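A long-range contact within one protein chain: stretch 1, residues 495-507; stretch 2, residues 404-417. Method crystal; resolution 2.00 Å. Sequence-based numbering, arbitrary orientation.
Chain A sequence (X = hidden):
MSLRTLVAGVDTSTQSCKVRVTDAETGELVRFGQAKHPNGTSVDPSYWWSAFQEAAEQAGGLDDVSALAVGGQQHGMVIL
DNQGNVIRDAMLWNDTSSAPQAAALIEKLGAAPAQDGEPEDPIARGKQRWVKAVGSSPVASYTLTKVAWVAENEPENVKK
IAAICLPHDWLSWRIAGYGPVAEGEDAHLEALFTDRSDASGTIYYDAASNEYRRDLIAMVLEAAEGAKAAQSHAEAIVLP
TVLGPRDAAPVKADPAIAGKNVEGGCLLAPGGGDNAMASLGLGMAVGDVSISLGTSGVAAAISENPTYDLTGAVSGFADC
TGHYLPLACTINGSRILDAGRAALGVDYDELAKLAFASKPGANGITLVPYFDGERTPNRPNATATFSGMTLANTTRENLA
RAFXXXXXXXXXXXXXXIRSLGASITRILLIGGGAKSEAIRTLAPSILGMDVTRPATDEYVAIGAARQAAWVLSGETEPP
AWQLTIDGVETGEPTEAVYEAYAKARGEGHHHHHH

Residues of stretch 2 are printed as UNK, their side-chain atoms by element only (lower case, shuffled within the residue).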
# COMPACT_ATOMS: atom_id res chain seq x y z
N THR A 495 27.90 -10.44 -3.14
CA THR A 495 28.96 -10.05 -2.21
C THR A 495 28.33 -9.92 -0.82
O THR A 495 27.82 -8.87 -0.45
CB THR A 495 29.58 -8.71 -2.62
OG1 THR A 495 28.56 -7.70 -2.65
CG2 THR A 495 30.23 -8.82 -3.99
N GLU A 496 28.36 -11.02 -0.08
CA GLU A 496 27.62 -11.11 1.17
C GLU A 496 28.22 -10.20 2.25
O GLU A 496 27.51 -9.67 3.11
CB GLU A 496 27.57 -12.56 1.64
CG GLU A 496 26.54 -12.85 2.71
CD GLU A 496 25.18 -12.24 2.40
OE1 GLU A 496 24.61 -12.55 1.34
OE2 GLU A 496 24.70 -11.44 3.24
N ALA A 497 29.54 -10.00 2.18
CA ALA A 497 30.25 -9.22 3.20
C ALA A 497 29.77 -7.77 3.29
O ALA A 497 29.84 -7.15 4.35
CB ALA A 497 31.75 -9.28 2.96
N VAL A 498 29.28 -7.23 2.18
CA VAL A 498 28.72 -5.88 2.19
C VAL A 498 27.55 -5.80 3.17
O VAL A 498 27.58 -5.04 4.13
CB VAL A 498 28.29 -5.41 0.78
CG1 VAL A 498 27.69 -4.01 0.85
CG2 VAL A 498 29.48 -5.42 -0.17
N TYR A 499 26.52 -6.61 2.94
CA TYR A 499 25.38 -6.63 3.85
C TYR A 499 25.73 -7.12 5.26
O TYR A 499 25.14 -6.66 6.24
CB TYR A 499 24.24 -7.46 3.26
CG TYR A 499 23.08 -7.63 4.21
CD1 TYR A 499 22.26 -6.55 4.54
CD2 TYR A 499 22.80 -8.86 4.78
CE1 TYR A 499 21.20 -6.71 5.42
CE2 TYR A 499 21.74 -9.03 5.65
CZ TYR A 499 20.95 -7.95 5.97
OH TYR A 499 19.90 -8.12 6.84
N GLU A 500 26.67 -8.05 5.38
CA GLU A 500 27.07 -8.54 6.70
C GLU A 500 27.66 -7.41 7.56
O GLU A 500 27.40 -7.34 8.76
CB GLU A 500 28.01 -9.74 6.60
CG GLU A 500 27.30 -11.01 6.09
CD GLU A 500 28.24 -12.21 5.89
OE1 GLU A 500 29.44 -11.98 5.60
OE2 GLU A 500 27.77 -13.37 6.00
N ALA A 501 28.44 -6.54 6.93
CA ALA A 501 28.99 -5.36 7.59
C ALA A 501 27.89 -4.37 7.97
O ALA A 501 27.90 -3.79 9.06
CB ALA A 501 30.03 -4.68 6.70
N TYR A 502 26.94 -4.17 7.06
CA TYR A 502 25.82 -3.29 7.28
C TYR A 502 25.01 -3.77 8.47
O TYR A 502 24.62 -2.98 9.33
CB TYR A 502 24.92 -3.24 6.03
CG TYR A 502 23.67 -2.40 6.19
CD1 TYR A 502 22.49 -2.95 6.68
CD2 TYR A 502 23.67 -1.05 5.83
CE1 TYR A 502 21.35 -2.18 6.81
CE2 TYR A 502 22.53 -0.28 5.96
CZ TYR A 502 21.37 -0.84 6.46
OH TYR A 502 20.24 -0.07 6.59
N ALA A 503 24.76 -5.07 8.52
CA ALA A 503 23.94 -5.63 9.60
C ALA A 503 24.60 -5.40 10.95
O ALA A 503 23.93 -5.01 11.91
CB ALA A 503 23.66 -7.11 9.37
N LYS A 504 25.91 -5.64 11.03
CA LYS A 504 26.65 -5.35 12.25
C LYS A 504 26.43 -3.90 12.65
O LYS A 504 25.98 -3.62 13.76
CB LYS A 504 28.14 -5.64 12.08
CG LYS A 504 28.49 -7.13 12.13
CD LYS A 504 30.00 -7.37 12.10
CE LYS A 504 30.34 -8.86 12.14
NZ LYS A 504 30.11 -9.52 10.82
N ALA A 505 26.71 -2.98 11.74
CA ALA A 505 26.60 -1.55 12.03
C ALA A 505 25.22 -1.13 12.53
O ALA A 505 25.12 -0.41 13.51
CB ALA A 505 27.01 -0.70 10.81
N ARG A 506 24.16 -1.57 11.86
CA ARG A 506 22.82 -1.13 12.22
C ARG A 506 22.35 -1.75 13.51
O ARG A 506 21.45 -1.24 14.17
CB ARG A 506 21.82 -1.41 11.09
CG ARG A 506 21.54 -2.88 10.86
CD ARG A 506 20.24 -3.34 11.52
NE ARG A 506 19.77 -4.55 10.85
CZ ARG A 506 19.99 -5.78 11.29
NH1 ARG A 506 20.67 -5.98 12.41
NH2 ARG A 506 19.54 -6.83 10.60
N GLY A 507 22.98 -2.87 13.87
CA GLY A 507 22.73 -3.51 15.15
C GLY A 507 21.42 -4.29 15.19
O GLY A 507 20.87 -4.50 16.27
N UNK A 404 25.66 4.58 -1.73
CA UNK A 404 24.95 3.63 -2.60
C UNK A 404 24.74 2.26 -1.93
O UNK A 404 23.65 1.68 -1.97
c UNK A 404 24.94 2.41 -4.80
c UNK A 404 25.68 3.42 -3.94
c UNK A 404 25.82 4.74 -4.68
N UNK A 405 25.79 1.75 -1.30
CA UNK A 405 25.72 0.46 -0.65
C UNK A 405 24.75 0.51 0.53
O UNK A 405 24.12 -0.49 0.88
c UNK A 405 28.05 -0.37 -1.37
o UNK A 405 29.67 -0.99 0.28
c UNK A 405 27.11 -0.02 -0.21
c UNK A 405 29.31 -1.10 -0.92
o UNK A 405 29.95 -1.76 -1.77
N UNK A 406 24.61 1.69 1.13
CA UNK A 406 23.72 1.85 2.26
C UNK A 406 22.28 1.78 1.81
O UNK A 406 21.47 1.10 2.42
N UNK A 407 21.96 2.49 0.74
CA UNK A 407 20.62 2.46 0.16
C UNK A 407 20.20 1.02 -0.12
O UNK A 407 19.15 0.58 0.32
c UNK A 407 19.27 3.47 -1.88
c UNK A 407 20.59 3.30 -1.12
c UNK A 407 19.38 4.63 -2.84
c UNK A 407 18.89 2.20 -2.62
N UNK A 408 21.05 0.29 -0.84
CA UNK A 408 20.75 -1.09 -1.23
C UNK A 408 20.69 -2.06 -0.06
O UNK A 408 19.86 -2.96 -0.04
c UNK A 408 20.19 -1.71 -4.19
c UNK A 408 21.77 -1.60 -2.25
c UNK A 408 21.53 0.34 -3.79
c UNK A 408 21.52 -1.17 -3.69
N UNK A 409 21.59 -1.87 0.92
CA UNK A 409 21.64 -2.71 2.11
C UNK A 409 20.37 -2.63 2.96
O UNK A 409 19.95 -3.63 3.54
c UNK A 409 22.87 -2.38 2.97
s UNK A 409 24.40 -3.14 2.35
N UNK A 410 19.80 -1.43 3.06
CA UNK A 410 18.55 -1.24 3.78
C UNK A 410 17.45 -2.06 3.12
O UNK A 410 16.68 -2.75 3.79
o UNK A 410 16.84 0.40 4.28
c UNK A 410 18.15 0.24 3.78
N UNK A 411 17.36 -2.00 1.79
CA UNK A 411 16.36 -2.78 1.07
C UNK A 411 16.60 -4.28 1.27
O UNK A 411 15.65 -5.05 1.43
c UNK A 411 16.36 -2.41 -0.42
n UNK A 411 14.47 0.62 0.41
c UNK A 411 14.59 -0.62 -0.01
c UNK A 411 15.89 -0.99 -0.73
o UNK A 411 13.70 -1.46 0.14
N UNK A 412 17.86 -4.70 1.30
CA UNK A 412 18.15 -6.09 1.62
C UNK A 412 17.68 -6.42 3.02
O UNK A 412 17.08 -7.47 3.24
c UNK A 412 19.59 -8.92 1.55
c UNK A 412 20.02 -7.66 2.28
n UNK A 412 22.46 -10.77 0.24
n UNK A 412 20.71 -9.38 0.75
c UNK A 412 21.44 -10.46 1.02
n UNK A 412 21.13 -11.23 2.05
c UNK A 412 19.64 -6.40 1.52
N UNK A 413 17.99 -5.54 3.97
CA UNK A 413 17.55 -5.70 5.34
C UNK A 413 16.04 -5.96 5.37
O UNK A 413 15.58 -6.80 6.11
c UNK A 413 18.22 -4.81 7.63
o UNK A 413 18.47 -6.00 7.91
o UNK A 413 18.24 -3.89 8.48
c UNK A 413 17.89 -4.46 6.18
N UNK A 414 15.29 -5.23 4.56
CA UNK A 414 13.85 -5.46 4.46
C UNK A 414 13.53 -6.87 3.96
O UNK A 414 12.65 -7.54 4.50
c UNK A 414 13.21 -4.41 3.55
s UNK A 414 13.08 -2.78 4.34
N UNK A 415 14.22 -7.32 2.93
CA UNK A 415 14.00 -8.67 2.41
C UNK A 415 14.26 -9.72 3.50
O UNK A 415 13.50 -10.68 3.66
c UNK A 415 15.52 -8.50 -1.21
c UNK A 415 13.69 -7.12 -0.16
c UNK A 415 14.88 -8.92 1.19
c UNK A 415 14.38 -8.48 -0.19
N UNK A 416 15.32 -9.52 4.28
CA UNK A 416 15.67 -10.47 5.34
C UNK A 416 14.65 -10.46 6.47
O UNK A 416 14.35 -11.50 7.05
c UNK A 416 18.16 -10.33 4.87
o UNK A 416 17.68 -12.64 4.99
c UNK A 416 17.06 -10.14 5.89
o UNK A 416 18.60 -11.90 3.14
c UNK A 416 18.15 -11.72 4.29
N UNK A 417 14.12 -9.28 6.78
CA UNK A 417 13.09 -9.19 7.80
C UNK A 417 11.81 -9.90 7.34
O UNK A 417 11.19 -10.65 8.10
c UNK A 417 11.79 -7.43 9.20
c UNK A 417 12.22 -8.04 10.51
c UNK A 417 11.65 -5.92 9.33
c UNK A 417 12.81 -7.73 8.10
O HOH W 1 18.17 -1.41 7.83

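Position 404 carries three carbons, one bearing the other two, and lies out of reach of stretch 1: a beta-branched Val404. Position 405 has three carbons, the third carrying two oxygens, which makes it Glu405; its OE1 lies 3.7 Å from Val498 CG1, a packing contact, while OE2 is satisfied elsewhere in the structure. Position 406 has no side-chain atoms, so it is Gly406, and its backbone O sits 3.9 Å from Tyr502 CE2. Positions 407 and 408 each hold four carbons forked at the second, and neither touches stretch 1: Leu407 and Leu408.

Position 409 has one carbon, then a sulfur, and points toward the other helix. It is Cys409, and its CA lies 5.7 Å from Tyr499 CA. Its CB lies over the Tyr502 ring face, 3.5 Å from the centroid in a CH-pi contact, and SG packs 3.7 Å from Val498 CG1.

Position 410, one carbon and one oxygen, is Ser410; it points away overall, yet its CB is 3.5 Å from Tyr502 OH. Position 411 shows three carbons, the third with one oxygen and one nitrogen, and faces away: Gln411.

At 412 three carbons lead to a nitrogen and then a carbon with two more nitrogens, hence Arg412. Its CG covers a face of the Tyr499 ring, 3.5 Å from the centroid, and the chain then folds on so that NH2 donates to Glu496 OE1 at 3.0 Å, a salt bridge.

Position 413 has two carbons, the second carrying two oxygens: Asp413. Asp413 OD1 accepts from Tyr499 OH at 2.8 Å and from Arg506 NH2 at 3.0 Å, and Asp413 OD2 from Arg506 NE at 2.9 Å, the Arg506 pair forming a salt bridge. A water donates to OD2 and also hydrogen-bonds Tyr502 OH.

Position 414, one carbon and a sulfur facing away, is Cys414; 415, four carbons forked at the second, is Leu415, also without contact. Position 416 repeats the pattern of three carbons ending in two oxygens. This is Glu416, with CG 3.4 Å from Tyr499 OH and OE2 2.8 Å from Arg412 NH1, a salt bridge within the helix. Position 417, another forked four-carbon chain, is Leu417, clear of stretch 1.

The helices cross at 81°, so contact concentrates around 409, 412 and 413. Tyr499 and Tyr502 act as knobs in neighbouring holes that share Cys409 and Asp413. The rule is economical: a small residue at the close approach, aliphatic groups over the ring faces, and a carboxylate paired with arginine and tyrosine.

Stretch 2 404-417: VEGLLCSQRDCLEL
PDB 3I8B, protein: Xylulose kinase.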